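Local structure of SVP1-like protein 2 (Kluyveromyces lactis, 4V16) at residues Thr247-Glu252 with Ile270-Leu275; Ile227-Trp232 with Cys284-Ile289. The protein probably binds phosphatidylinositol 3,5-bisphosphate through a WD-repeat beta-propeller and thereby associates with membranes. All coordinates share one frame; numbering follows the deposited sequence.

Contact 1. Residues Thr247-Glu252 with Ile270-Leu275; sequences TLHVFE and ICNFKL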
# COMPACT_ATOMS: atom_id res chain seq x y z
N THR A 247 -15.68 -8.10 -3.01
CA THR A 247 -15.59 -8.46 -4.42
C THR A 247 -14.27 -7.93 -4.97
O THR A 247 -13.94 -6.76 -4.78
CB THR A 247 -16.76 -7.88 -5.23
OG1 THR A 247 -18.01 -8.33 -4.68
CG2 THR A 247 -16.67 -8.31 -6.69
N LEU A 248 -13.51 -8.80 -5.63
CA LEU A 248 -12.27 -8.40 -6.28
C LEU A 248 -12.56 -7.91 -7.70
O LEU A 248 -13.07 -8.66 -8.53
CB LEU A 248 -11.28 -9.57 -6.31
CG LEU A 248 -9.98 -9.36 -7.11
CD1 LEU A 248 -9.18 -8.19 -6.55
CD2 LEU A 248 -9.15 -10.63 -7.09
N HIS A 249 -12.25 -6.64 -7.95
CA HIS A 249 -12.41 -6.04 -9.28
C HIS A 249 -11.07 -5.90 -9.98
O HIS A 249 -10.02 -5.82 -9.33
CB HIS A 249 -13.08 -4.67 -9.18
CG HIS A 249 -14.43 -4.70 -8.55
ND1 HIS A 249 -15.59 -4.83 -9.29
CD2 HIS A 249 -14.82 -4.59 -7.26
CE1 HIS A 249 -16.63 -4.81 -8.47
NE2 HIS A 249 -16.19 -4.67 -7.23
N VAL A 250 -11.10 -5.86 -11.31
CA VAL A 250 -9.92 -5.56 -12.11
C VAL A 250 -10.32 -4.64 -13.26
O VAL A 250 -11.20 -4.98 -14.05
CB VAL A 250 -9.26 -6.83 -12.66
CG1 VAL A 250 -7.98 -6.49 -13.41
CG2 VAL A 250 -8.96 -7.81 -11.53
N PHE A 251 -9.67 -3.49 -13.35
CA PHE A 251 -9.98 -2.50 -14.38
C PHE A 251 -8.83 -2.38 -15.37
O PHE A 251 -7.67 -2.38 -14.98
CB PHE A 251 -10.26 -1.14 -13.74
CG PHE A 251 -11.36 -1.16 -12.71
CD1 PHE A 251 -12.68 -0.97 -13.09
CD2 PHE A 251 -11.08 -1.38 -11.38
CE1 PHE A 251 -13.70 -0.99 -12.14
CE2 PHE A 251 -12.09 -1.40 -10.43
CZ PHE A 251 -13.40 -1.20 -10.82
N GLU A 252 -9.16 -2.31 -16.66
CA GLU A 252 -8.15 -2.13 -17.70
C GLU A 252 -7.95 -0.65 -17.97
O GLU A 252 -8.92 0.12 -18.00
CB GLU A 252 -8.56 -2.87 -18.98
CG GLU A 252 -7.38 -3.16 -19.90
CD GLU A 252 -7.74 -4.11 -21.03
OE1 GLU A 252 -8.88 -4.05 -21.52
OE2 GLU A 252 -6.86 -4.92 -21.42
N ILE A 270 -13.22 -5.44 -15.97
CA ILE A 270 -13.14 -6.54 -16.92
C ILE A 270 -13.29 -7.89 -16.20
O ILE A 270 -13.50 -8.92 -16.83
CB ILE A 270 -11.80 -6.51 -17.70
CG1 ILE A 270 -10.61 -6.73 -16.76
CG2 ILE A 270 -11.66 -5.19 -18.45
CD1 ILE A 270 -9.27 -6.69 -17.43
N CYS A 271 -13.18 -7.86 -14.87
CA CYS A 271 -13.30 -9.06 -14.04
C CYS A 271 -14.06 -8.79 -12.76
O CYS A 271 -14.13 -7.65 -12.29
CB CYS A 271 -11.91 -9.60 -13.68
SG CYS A 271 -11.07 -10.46 -15.00
N ASN A 272 -14.62 -9.85 -12.20
CA ASN A 272 -15.22 -9.81 -10.88
C ASN A 272 -15.03 -11.15 -10.19
O ASN A 272 -14.97 -12.19 -10.86
CB ASN A 272 -16.71 -9.46 -10.95
CG ASN A 272 -16.95 -8.06 -11.47
OD1 ASN A 272 -16.65 -7.08 -10.79
ND2 ASN A 272 -17.49 -7.96 -12.68
N PHE A 273 -14.92 -11.13 -8.87
CA PHE A 273 -14.80 -12.37 -8.12
C PHE A 273 -15.23 -12.18 -6.67
O PHE A 273 -14.60 -11.43 -5.92
CB PHE A 273 -13.37 -12.90 -8.18
CG PHE A 273 -13.21 -14.29 -7.63
CD1 PHE A 273 -13.03 -14.50 -6.27
CD2 PHE A 273 -13.25 -15.38 -8.48
CE1 PHE A 273 -12.90 -15.78 -5.77
CE2 PHE A 273 -13.11 -16.66 -7.98
CZ PHE A 273 -12.93 -16.86 -6.63
N LYS A 274 -16.30 -12.86 -6.29
CA LYS A 274 -16.75 -12.86 -4.90
C LYS A 274 -15.74 -13.60 -4.03
O LYS A 274 -15.65 -14.82 -4.07
CB LYS A 274 -18.13 -13.52 -4.78
CG LYS A 274 -19.24 -12.73 -5.46
CD LYS A 274 -20.51 -13.55 -5.59
CE LYS A 274 -21.66 -12.72 -6.14
NZ LYS A 274 -21.35 -12.15 -7.48
N LEU A 275 -14.98 -12.84 -3.25
CA LEU A 275 -13.93 -13.41 -2.41
C LEU A 275 -14.53 -14.27 -1.30
O LEU A 275 -15.66 -14.05 -0.87
CB LEU A 275 -13.07 -12.30 -1.80
CG LEU A 275 -12.28 -11.46 -2.80
CD1 LEU A 275 -11.67 -10.25 -2.12
CD2 LEU A 275 -11.20 -12.29 -3.48
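The imidazole of His249 and the carboxamide of Asn272 stand against each other across two antiparallel strands, their planes at 90°. Both side chains rise from the same face of the sheet, each with CG anti to its own carbonyl carbon (chi1 -60° in His249, -66° in Asn272), which brings Asn272 OD1 to 2.9 Å from His249 ND1. Asn272 OD1 is hydrogen-bonded to Ser269 OG, which helps to hold the amide. Thr247 lays its CG2 over the rim of one imidazole face, 3.6 Å above the plane. An alanine in place of His249 would probably leave Asn272 OD1 and the methyl of Thr247 facing a gap where the ring had been.

The face carrying Leu248, Val250, Cys271 and Phe273 is apolar, and there Val250 CB lies 4.0 Å from Cys271 CB, flank to flank. Two further contacts close the ends of the pairing. At one, Leu275 CD2 meets Leu248 CB at 3.9 Å; at the other, Ile270 CG2 touches Glu252 CB at 3.9 Å, while CD1 turns to Val250 CG1.

Beneath the side chains the backbone pairing is sparse. Leu248 N donates to Phe273 O at 2.9 Å and Ile270 N to Val250 O at 2.8 Å, whereas the return bond from Phe273 N to Leu248 O is weak.

These are the two outer strands of the sixth propeller blade. Strand 247-252 is bonded inward to 238-243; on the apolar face, Leu248 and Cys271 pack on Leu320 of strand 317-327 in the next blade, and Phe273 meets Phe307 of strand 303-312 edge-to-face.

Contact 2. Residues Ile227-Trp232 with Cys284-Ile289; sequences IIDMRW and CKIAWI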
# COMPACT_ATOMS: atom_id res chain seq x y z
N ILE A 227 -13.69 1.09 0.20
CA ILE A 227 -12.68 0.36 -0.55
C ILE A 227 -11.52 -0.05 0.35
O ILE A 227 -10.90 0.79 1.01
CB ILE A 227 -12.17 1.20 -1.74
CG1 ILE A 227 -13.28 1.31 -2.79
CG2 ILE A 227 -10.93 0.58 -2.36
CD1 ILE A 227 -13.09 2.44 -3.77
N ILE A 228 -11.23 -1.34 0.37
CA ILE A 228 -10.24 -1.91 1.29
C ILE A 228 -8.82 -1.74 0.77
O ILE A 228 -7.91 -1.42 1.53
CB ILE A 228 -10.51 -3.40 1.54
CG1 ILE A 228 -11.96 -3.63 1.95
CG2 ILE A 228 -9.56 -3.94 2.60
CD1 ILE A 228 -12.40 -2.85 3.17
N ASP A 229 -8.61 -1.99 -0.52
CA ASP A 229 -7.29 -1.83 -1.11
C ASP A 229 -7.31 -1.71 -2.63
O ASP A 229 -8.22 -2.20 -3.30
CB ASP A 229 -6.39 -3.00 -0.71
CG ASP A 229 -4.91 -2.72 -0.95
OD1 ASP A 229 -4.50 -1.55 -0.82
OD2 ASP A 229 -4.17 -3.67 -1.26
N MET A 230 -6.30 -1.03 -3.16
CA MET A 230 -6.05 -0.93 -4.59
C MET A 230 -4.61 -1.33 -4.89
O MET A 230 -3.75 -1.24 -4.01
CB MET A 230 -6.29 0.49 -5.11
CG MET A 230 -7.73 0.95 -5.07
SD MET A 230 -7.83 2.69 -5.54
CE MET A 230 -9.58 2.83 -5.89
N ARG A 231 -4.34 -1.75 -6.12
CA ARG A 231 -2.98 -2.06 -6.51
C ARG A 231 -2.84 -2.17 -8.03
O ARG A 231 -3.60 -2.89 -8.68
CB ARG A 231 -2.52 -3.36 -5.85
CG ARG A 231 -1.02 -3.42 -5.61
CD ARG A 231 -0.58 -2.47 -4.50
NE ARG A 231 -0.77 -3.03 -3.17
CZ ARG A 231 -0.50 -2.38 -2.04
NH1 ARG A 231 -0.03 -1.15 -2.07
NH2 ARG A 231 -0.71 -2.98 -0.87
N TRP A 232 -1.87 -1.45 -8.58
CA TRP A 232 -1.58 -1.49 -10.01
C TRP A 232 -0.83 -2.76 -10.39
O TRP A 232 -0.01 -3.26 -9.61
CB TRP A 232 -0.75 -0.27 -10.42
CG TRP A 232 -1.46 1.04 -10.30
CD1 TRP A 232 -1.61 1.80 -9.18
CD2 TRP A 232 -2.12 1.75 -11.36
NE1 TRP A 232 -2.32 2.94 -9.47
CE2 TRP A 232 -2.64 2.94 -10.80
CE3 TRP A 232 -2.32 1.50 -12.72
CZ2 TRP A 232 -3.35 3.87 -11.56
CZ3 TRP A 232 -3.02 2.43 -13.47
CH2 TRP A 232 -3.53 3.59 -12.88
N CYS A 284 -7.68 -6.53 4.13
CA CYS A 284 -6.76 -7.34 3.33
C CYS A 284 -5.85 -6.43 2.52
O CYS A 284 -5.99 -5.21 2.54
CB CYS A 284 -7.53 -8.29 2.41
SG CYS A 284 -8.39 -7.50 1.03
N LYS A 285 -4.90 -7.03 1.81
CA LYS A 285 -4.02 -6.28 0.92
C LYS A 285 -3.70 -7.08 -0.34
O LYS A 285 -3.46 -8.29 -0.28
CB LYS A 285 -2.73 -5.87 1.64
CG LYS A 285 -2.97 -4.85 2.74
CD LYS A 285 -1.67 -4.31 3.31
CE LYS A 285 -1.95 -3.25 4.38
NZ LYS A 285 -0.71 -2.66 4.95
N ILE A 286 -3.72 -6.39 -1.47
CA ILE A 286 -3.52 -7.02 -2.78
C ILE A 286 -2.05 -6.97 -3.17
O ILE A 286 -1.33 -6.02 -2.84
CB ILE A 286 -4.35 -6.32 -3.87
CG1 ILE A 286 -5.80 -6.11 -3.42
CG2 ILE A 286 -4.31 -7.12 -5.16
CD1 ILE A 286 -6.53 -5.07 -4.23
N ALA A 287 -1.60 -7.99 -3.89
CA ALA A 287 -0.24 -8.01 -4.44
C ALA A 287 -0.22 -8.74 -5.78
O ALA A 287 -0.64 -9.89 -5.88
CB ALA A 287 0.71 -8.67 -3.47
N TRP A 288 0.27 -8.05 -6.80
CA TRP A 288 0.50 -8.67 -8.10
C TRP A 288 1.80 -9.45 -8.10
O TRP A 288 2.87 -8.89 -7.84
CB TRP A 288 0.52 -7.61 -9.21
CG TRP A 288 -0.80 -6.97 -9.48
CD1 TRP A 288 -1.35 -5.93 -8.79
CD2 TRP A 288 -1.72 -7.30 -10.52
NE1 TRP A 288 -2.57 -5.60 -9.34
CE2 TRP A 288 -2.82 -6.43 -10.40
CE3 TRP A 288 -1.72 -8.26 -11.54
CZ2 TRP A 288 -3.91 -6.49 -11.27
CZ3 TRP A 288 -2.81 -8.32 -12.39
CH2 TRP A 288 -3.89 -7.43 -12.25
N ILE A 289 1.73 -10.74 -8.40
CA ILE A 289 2.92 -11.58 -8.48
C ILE A 289 3.41 -11.66 -9.93
O ILE A 289 4.50 -12.15 -10.19
CB ILE A 289 2.65 -13.00 -7.94
CG1 ILE A 289 1.49 -13.66 -8.69
CG2 ILE A 289 2.36 -12.93 -6.45
CD1 ILE A 289 1.28 -15.11 -8.34
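Asp229 OD2 accepts the backbone N-H of Ile286 in an almost straight hydrogen bond of 2.8 Å (177° at the hydrogen), met nearly along the C-O axis. With it, side chains of one strand fasten to the backbone of the other where two blades of the seven-bladed beta-propeller adjoin: 227-232 and 285-288 are the innermost strands of blades six and seven. They run parallel, 15° apart, with axes 6.3 Å from each other, and their cross-links all involve a side chain. Asp229 OD1 is taken by a salt bridge to Arg186 of blade five, so the carboxylate is held through both oxygens and ties blade six to the blades on either side of it in sequence.

Arg231 repeats the device in reverse. Its chain bends at chi2 and chi3, which brings NE within 3.1 Å of Ile286 O, a bond lying in the guanidinium plane. Arg231 NH2 is 3.5 Å from Asp229 OD2, but the oxygen sits well out of the guanidinium plane and no N-H points at it, so the attraction is probably one of charge alone. The third link comes from Trp288, whose NE1 donates to Arg231 O at 3.0 Å from above the carbonyl plane, 63° out of it. Ile286 thus uses both its N-H and its carbonyl, and Arg231 both its side chain and its carbonyl.

Around this polar core, Arg231 CB rests on Ile286 CB at 4.0 Å, while Ile286 also packs on Val242 and Trp288 on Ala240, both from the second strand of blade six. A classic beta bulge, in which Ile228 and Asp229 both face Val242, lies in the strand just before Met230. At the bulge, Ile228 CG2 lies 3.5 Å from Cys284 N and 4.1 Å from Cys284 SG.

Overall arrangement
Both contacts involve blade six, at opposite edges of its sheet. Contact 2 is buried, its centre about 7 Å from the centre of the chain, and joins the innermost strands of two blades. Contact 1, partly buried at about 18 Å, pairs the two outer strands within one blade. The chemistry follows: side-chain-to-backbone bonds and charges between blades near the axis, backbone pairing with an apolar face and a polar one at the periphery. The contacts' centres are 11 Å apart and they do not touch; strand 271-274 is followed in the chain by 285-288, so the chain passes from the rim of blade six to the inner edge of blade seven.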